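Local coordinates for protein PatF (PDB 4BG2) that is a cyanobactin-pathway protein related to prenyltransferases, probably acting in patellamide biosynthesis, at residues T81-L86 with N119-H124. Residues are numbered along the deposited sequence; the frame is centred on the assembly and turned at random.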
loop_
_atom_site.group_PDB
_atom_site.type_symbol
_atom_site.label_atom_id
_atom_site.label_comp_id
_atom_site.label_asym_id
_atom_site.label_seq_id
_atom_site.Cartn_x
_atom_site.Cartn_y
_atom_site.Cartn_z
ATOM N N THR A 81 -6.987 16.509 -1.278
ATOM C CA THR A 81 -8.150 16.958 -0.544
ATOM C C THR A 81 -8.817 15.786 0.155
ATOM O O THR A 81 -9.281 15.915 1.267
ATOM C CB THR A 81 -9.153 17.667 -1.451
ATOM O OG1 THR A 81 -9.501 16.800 -2.546
ATOM C CG2 THR A 81 -8.556 18.946 -1.973
ATOM N N HIS A 82 -8.830 14.626 -0.493
ATOM C CA HIS A 82 -9.405 13.426 0.120
ATOM C C HIS A 82 -8.650 13.017 1.369
ATOM O O HIS A 82 -9.245 12.613 2.365
ATOM C CB HIS A 82 -9.450 12.267 -0.900
ATOM C CG HIS A 82 -10.330 12.557 -2.073
ATOM N ND1 HIS A 82 -11.683 12.788 -1.943
ATOM C CD2 HIS A 82 -10.046 12.725 -3.385
ATOM C CE1 HIS A 82 -12.198 13.056 -3.127
ATOM N NE2 HIS A 82 -11.225 13.014 -4.020
ATOM N N ALA A 83 -7.331 13.106 1.313
ATOM C CA ALA A 83 -6.493 12.760 2.448
ATOM C C ALA A 83 -6.741 13.702 3.612
ATOM O O ALA A 83 -6.972 13.273 4.742
ATOM C CB ALA A 83 -5.032 12.815 2.052
ATOM N N PHE A 84 -6.698 14.994 3.337
ATOM C CA PHE A 84 -6.897 15.991 4.392
ATOM C C PHE A 84 -8.277 15.895 5.016
ATOM O O PHE A 84 -8.391 15.981 6.222
ATOM C CB PHE A 84 -6.612 17.406 3.869
ATOM C CG PHE A 84 -5.159 17.632 3.501
ATOM C CD1 PHE A 84 -4.131 17.261 4.356
ATOM C CD2 PHE A 84 -4.827 18.227 2.308
ATOM C CE1 PHE A 84 -2.806 17.487 4.032
ATOM C CE2 PHE A 84 -3.504 18.468 1.977
ATOM C CZ PHE A 84 -2.492 18.079 2.827
ATOM N N LYS A 85 -9.324 15.720 4.212
ATOM C CA LYS A 85 -10.676 15.506 4.757
ATOM C C LYS A 85 -10.733 14.315 5.691
ATOM O O LYS A 85 -11.367 14.373 6.729
ATOM C CB LYS A 85 -11.685 15.231 3.654
ATOM C CG LYS A 85 -12.259 16.454 2.955
ATOM C CD LYS A 85 -12.982 15.986 1.689
ATOM C CE LYS A 85 -14.065 16.936 1.243
ATOM N NZ LYS A 85 -13.531 18.317 1.086
ATOM N N LEU A 86 -10.092 13.220 5.290
ATOM C CA LEU A 86 -10.099 11.990 6.079
ATOM C C LEU A 86 -9.385 12.198 7.398
ATOM O O LEU A 86 -9.903 11.825 8.459
ATOM C CB LEU A 86 -9.438 10.840 5.306
ATOM C CG LEU A 86 -9.365 9.497 6.019
ATOM C CD1 LEU A 86 -10.771 9.011 6.329
ATOM C CD2 LEU A 86 -8.589 8.467 5.190
ATOM N N ASN A 119 -2.098 10.579 -4.826
ATOM C CA ASN A 119 -1.981 9.882 -3.553
ATOM C C ASN A 119 -3.207 8.991 -3.366
ATOM O O ASN A 119 -4.232 9.223 -3.976
ATOM C CB ASN A 119 -1.818 10.852 -2.403
ATOM C CG ASN A 119 -3.047 11.720 -2.190
ATOM O OD1 ASN A 119 -3.194 12.784 -2.808
ATOM N ND2 ASN A 119 -3.936 11.264 -1.327
ATOM N N THR A 120 -3.065 7.955 -2.552
ATOM C CA THR A 120 -4.167 7.097 -2.190
ATOM C C THR A 120 -4.795 7.625 -0.901
ATOM O O THR A 120 -4.275 8.540 -0.260
ATOM C CB THR A 120 -3.684 5.661 -1.860
ATOM O OG1 THR A 120 -2.802 5.720 -0.759
ATOM C CG2 THR A 120 -2.941 5.032 -3.005
ATOM N N ILE A 121 -5.897 7.019 -0.490
ATOM C CA ILE A 121 -6.259 7.094 0.902
ATOM C C ILE A 121 -6.527 5.684 1.381
ATOM O O ILE A 121 -7.055 4.850 0.664
ATOM C CB ILE A 121 -7.484 7.999 1.193
ATOM C CG1 ILE A 121 -8.672 7.641 0.334
ATOM C CG2 ILE A 121 -7.129 9.471 0.981
ATOM C CD1 ILE A 121 -9.970 8.199 0.844
ATOM N N GLY A 122 -6.212 5.455 2.635
ATOM C CA GLY A 122 -6.352 4.160 3.191
ATOM C C GLY A 122 -6.390 4.174 4.678
ATOM O O GLY A 122 -5.990 5.155 5.315
ATOM N N VAL A 123 -6.908 3.074 5.218
ATOM C CA VAL A 123 -6.935 2.820 6.633
ATOM C C VAL A 123 -6.500 1.381 6.886
ATOM O O VAL A 123 -6.874 0.469 6.137
ATOM C CB VAL A 123 -8.337 3.017 7.263
ATOM C CG1 VAL A 123 -8.708 4.475 7.270
ATOM C CG2 VAL A 123 -9.414 2.190 6.572
ATOM N N HIS A 124 -5.764 1.193 7.966
ATOM C CA HIS A 124 -5.443 -0.122 8.492
ATOM C C HIS A 124 -5.945 -0.216 9.926
ATOM O O HIS A 124 -5.403 0.427 10.839
ATOM C CB HIS A 124 -3.925 -0.385 8.458
ATOM C CG HIS A 124 -3.322 -0.317 7.083
ATOM N ND1 HIS A 124 -1.964 -0.237 6.878
ATOM C CD2 HIS A 124 -3.882 -0.319 5.854
ATOM C CE1 HIS A 124 -1.708 -0.219 5.583
ATOM N NE2 HIS A 124 -2.861 -0.228 4.938
#
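The amide nitrogen ND2 of Asn119, which rests 3.9 Å from the methyl CB of Ala83, donates to the main-chain oxygen O of Thr120 at 2.9 Å. The oxygen lies close to the plane of the amide, whereas ND2 stands well above the carbonyl plane of Thr120. OD1 is hydrogen-bonded to OG of Ser79, where helix 79-91 starts, so both ends of the amide are held. An alanine at Asn119 would probably leave Ser79 and the Thr120 carbonyl without these partners and open a gap beside Ala83. The rest of the contact is apolar. Ile121 has CG2 anti to its own carbonyl carbon, and this methyl lies against the helix backbone, 3.7 Å from N of Ala83, with CB of His82 at 4.1 Å. Leu86 extends with CG anti to the backbone N (chi1 179°), and its CD2 lies 4.2 Å from CB of Ile121. The axes of 81-86 and 121-124 approach to 9.0 Å, with N-to-C directions 37° apart. Helix 79-91 thus packs on strand 116-124 of the ten-stranded antiparallel barrel, consistent with the ABBA prenyltransferase fold, while Phe37, Ala40 and Ile41 of helix 34-42 also touch Ile121 and Phe103 of helix 101-110 meets Ala83.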